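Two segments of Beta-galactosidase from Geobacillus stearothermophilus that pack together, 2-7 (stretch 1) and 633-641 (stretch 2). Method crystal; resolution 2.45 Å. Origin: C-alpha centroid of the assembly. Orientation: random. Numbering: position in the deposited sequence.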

# COMPACT_ATOMS: atom_id res chain seq x y z
N PRO A 2 -24.44 -49.84 -7.74
CA PRO A 2 -24.33 -48.61 -8.53
C PRO A 2 -25.44 -47.62 -8.21
O PRO A 2 -25.19 -46.44 -7.99
CB PRO A 2 -24.45 -49.12 -9.97
CG PRO A 2 -23.89 -50.51 -9.91
CD PRO A 2 -24.29 -51.06 -8.57
N LYS A 3 -26.67 -48.14 -8.18
CA LYS A 3 -27.90 -47.37 -7.97
C LYS A 3 -27.85 -46.53 -6.68
O LYS A 3 -28.27 -47.01 -5.63
CB LYS A 3 -29.11 -48.31 -7.91
CG LYS A 3 -29.09 -49.50 -8.88
CD LYS A 3 -28.23 -50.67 -8.38
CE LYS A 3 -27.92 -51.65 -9.50
NZ LYS A 3 -27.08 -52.79 -9.05
N TYR A 4 -27.33 -45.29 -6.77
CA TYR A 4 -27.17 -44.41 -5.60
C TYR A 4 -26.46 -45.10 -4.43
O TYR A 4 -26.75 -44.80 -3.27
CB TYR A 4 -28.53 -43.90 -5.08
CG TYR A 4 -29.33 -42.99 -5.98
CD1 TYR A 4 -28.77 -41.85 -6.55
CD2 TYR A 4 -30.66 -43.26 -6.25
CE1 TYR A 4 -29.53 -41.01 -7.37
CE2 TYR A 4 -31.42 -42.44 -7.05
CZ TYR A 4 -30.86 -41.32 -7.61
OH TYR A 4 -31.64 -40.52 -8.41
N GLU A 5 -25.56 -46.03 -4.71
CA GLU A 5 -25.03 -46.83 -3.62
C GLU A 5 -24.11 -45.97 -2.76
O GLU A 5 -23.43 -45.07 -3.26
CB GLU A 5 -24.30 -48.07 -4.14
CG GLU A 5 -24.74 -49.36 -3.43
CD GLU A 5 -24.49 -49.32 -1.92
OE1 GLU A 5 -23.32 -49.22 -1.50
OE2 GLU A 5 -25.48 -49.37 -1.16
N ARG A 6 -24.11 -46.23 -1.46
CA ARG A 6 -23.24 -45.51 -0.55
C ARG A 6 -21.78 -45.85 -0.81
O ARG A 6 -21.44 -46.97 -1.19
CB ARG A 6 -23.59 -45.82 0.91
CG ARG A 6 -24.92 -45.25 1.36
CD ARG A 6 -25.23 -45.73 2.76
NE ARG A 6 -26.40 -45.07 3.33
CZ ARG A 6 -27.65 -45.47 3.18
NH1 ARG A 6 -27.93 -46.55 2.44
NH2 ARG A 6 -28.64 -44.80 3.75
N THR A 7 -20.92 -44.86 -0.63
CA THR A 7 -19.49 -45.07 -0.73
C THR A 7 -18.83 -44.45 0.49
O THR A 7 -18.72 -43.23 0.60
CB THR A 7 -18.92 -44.48 -2.03
OG1 THR A 7 -19.12 -43.07 -2.03
CG2 THR A 7 -19.62 -45.07 -3.26
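Stretch 2 (633-641) RQAPECDYV

What shape does stretch 2 bring to this contact? It is a tight hairpin: strand 633-634 leads into a turn and strand 638-641 leads back, the two strands held together by backbone hydrogen bonds such as Arg 633 N to Tyr 640 O and Tyr 640 N to Arg 633 O, both 2.8 Å. Stretch 1, from near the start of the chain, has no regular helix or strand and packs mainly against the first strand and the turn. The backbones come nearest at Tyr 4 and Pro 636, whose CA atoms are 4.8 Å apart.

How does the early part of stretch 1 meet the hairpin? Pro 2 stays out of reach, and Lys 3 contributes little beyond its carbonyl, with Lys 3 O 3.8 Å from Pro 636 CB; its side chain ends leading away. Tyr 4 points toward stretch 2 and lays one ring face over Gln 634, whose CB lies 4.1 Å from the centroid of the Tyr 4 ring in a CH-pi contact. Gln 634 is steadied from its other end, because Gln 634 NE2 donates to Asp 639 OD1 at 2.8 Å.

What does the backbone at Tyr 4 add? Tyr 4 O sits 3.2 Å from Pro 636 CD, but the proline nitrogen has no hydrogen to offer it. A water lies between the backbones, its oxygen 2.7 Å from Tyr 4 O and 2.6 Å from Gln 634 O, close enough to hydrogen-bond with either carbonyl.

Where does charge enter? After Glu 5, whose OE2 approaches Pro 636 CG at 3.7 Å, Arg 6 extends its guanidinium to Glu 637. Their salt bridge is shortest from Arg 6 NH2 to Glu 637 OE2, 2.7 Å, while Arg 6 NH1 donates to Glu 637 OE1 at 3.3 Å. Ala 635 CB covers one guanidinium face, 3.6 Å from Arg 6 NH2. Thr 7 makes no contact with stretch 2.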

# COMPACT_ATOMS: atom_id res chain seq x y z
N ARG A 633 -28.92 -35.17 -0.45
CA ARG A 633 -28.06 -36.33 -0.71
C ARG A 633 -28.94 -37.54 -0.93
O ARG A 633 -30.03 -37.62 -0.39
CB ARG A 633 -27.09 -36.54 0.44
CG ARG A 633 -26.08 -35.40 0.52
CD ARG A 633 -25.15 -35.53 1.67
NE ARG A 633 -24.26 -36.67 1.52
CZ ARG A 633 -23.27 -36.92 2.37
NH1 ARG A 633 -23.08 -36.10 3.39
NH2 ARG A 633 -22.49 -37.99 2.19
N GLN A 634 -28.49 -38.46 -1.76
CA GLN A 634 -29.36 -39.54 -2.19
C GLN A 634 -28.81 -40.90 -1.80
O GLN A 634 -27.68 -41.23 -2.12
CB GLN A 634 -29.57 -39.45 -3.70
CG GLN A 634 -29.93 -38.05 -4.16
CD GLN A 634 -30.55 -38.02 -5.54
OE1 GLN A 634 -29.87 -37.82 -6.54
NE2 GLN A 634 -31.86 -38.21 -5.60
N ALA A 635 -29.64 -41.66 -1.10
CA ALA A 635 -29.33 -43.04 -0.74
C ALA A 635 -30.08 -43.99 -1.69
O ALA A 635 -30.94 -43.54 -2.44
CB ALA A 635 -29.71 -43.30 0.71
N PRO A 636 -29.73 -45.29 -1.69
CA PRO A 636 -30.49 -46.19 -2.56
C PRO A 636 -31.98 -46.17 -2.23
O PRO A 636 -32.82 -46.06 -3.12
CB PRO A 636 -29.89 -47.56 -2.26
CG PRO A 636 -28.52 -47.28 -1.75
CD PRO A 636 -28.63 -45.99 -1.00
N GLU A 637 -32.29 -46.24 -0.94
CA GLU A 637 -33.65 -46.33 -0.46
C GLU A 637 -34.36 -44.98 -0.28
O GLU A 637 -35.59 -44.95 -0.24
CB GLU A 637 -33.68 -47.09 0.87
CG GLU A 637 -33.07 -46.34 2.06
CD GLU A 637 -31.54 -46.42 2.12
OE1 GLU A 637 -30.92 -46.83 1.12
OE2 GLU A 637 -30.97 -46.08 3.18
N CYS A 638 -33.62 -43.89 -0.17
CA CYS A 638 -34.26 -42.60 0.09
C CYS A 638 -33.45 -41.35 -0.19
O CYS A 638 -32.22 -41.37 -0.32
CB CYS A 638 -34.72 -42.55 1.55
SG CYS A 638 -33.36 -42.45 2.70
N ASP A 639 -34.16 -40.23 -0.26
CA ASP A 639 -33.55 -38.93 -0.38
C ASP A 639 -33.45 -38.27 1.01
O ASP A 639 -34.36 -38.39 1.82
CB ASP A 639 -34.34 -38.05 -1.35
CG ASP A 639 -34.17 -38.47 -2.81
OD1 ASP A 639 -33.08 -38.96 -3.19
OD2 ASP A 639 -35.14 -38.31 -3.59
N TYR A 640 -32.32 -37.63 1.28
CA TYR A 640 -32.15 -36.79 2.46
C TYR A 640 -32.06 -35.35 2.01
O TYR A 640 -31.15 -34.97 1.29
CB TYR A 640 -30.91 -37.16 3.25
CG TYR A 640 -30.91 -38.55 3.81
CD1 TYR A 640 -30.11 -39.54 3.25
CD2 TYR A 640 -31.69 -38.87 4.91
CE1 TYR A 640 -30.10 -40.82 3.78
CE2 TYR A 640 -31.68 -40.15 5.44
CZ TYR A 640 -30.88 -41.12 4.87
OH TYR A 640 -30.86 -42.39 5.39
N VAL A 641 -33.01 -34.54 2.45
CA VAL A 641 -33.15 -33.20 1.95
C VAL A 641 -32.97 -32.19 3.07
O VAL A 641 -33.56 -32.31 4.13
CB VAL A 641 -34.52 -33.05 1.27
CG1 VAL A 641 -34.66 -31.67 0.65
CG2 VAL A 641 -34.69 -34.15 0.21
O HOH W 1 -25.55 -42.75 -2.09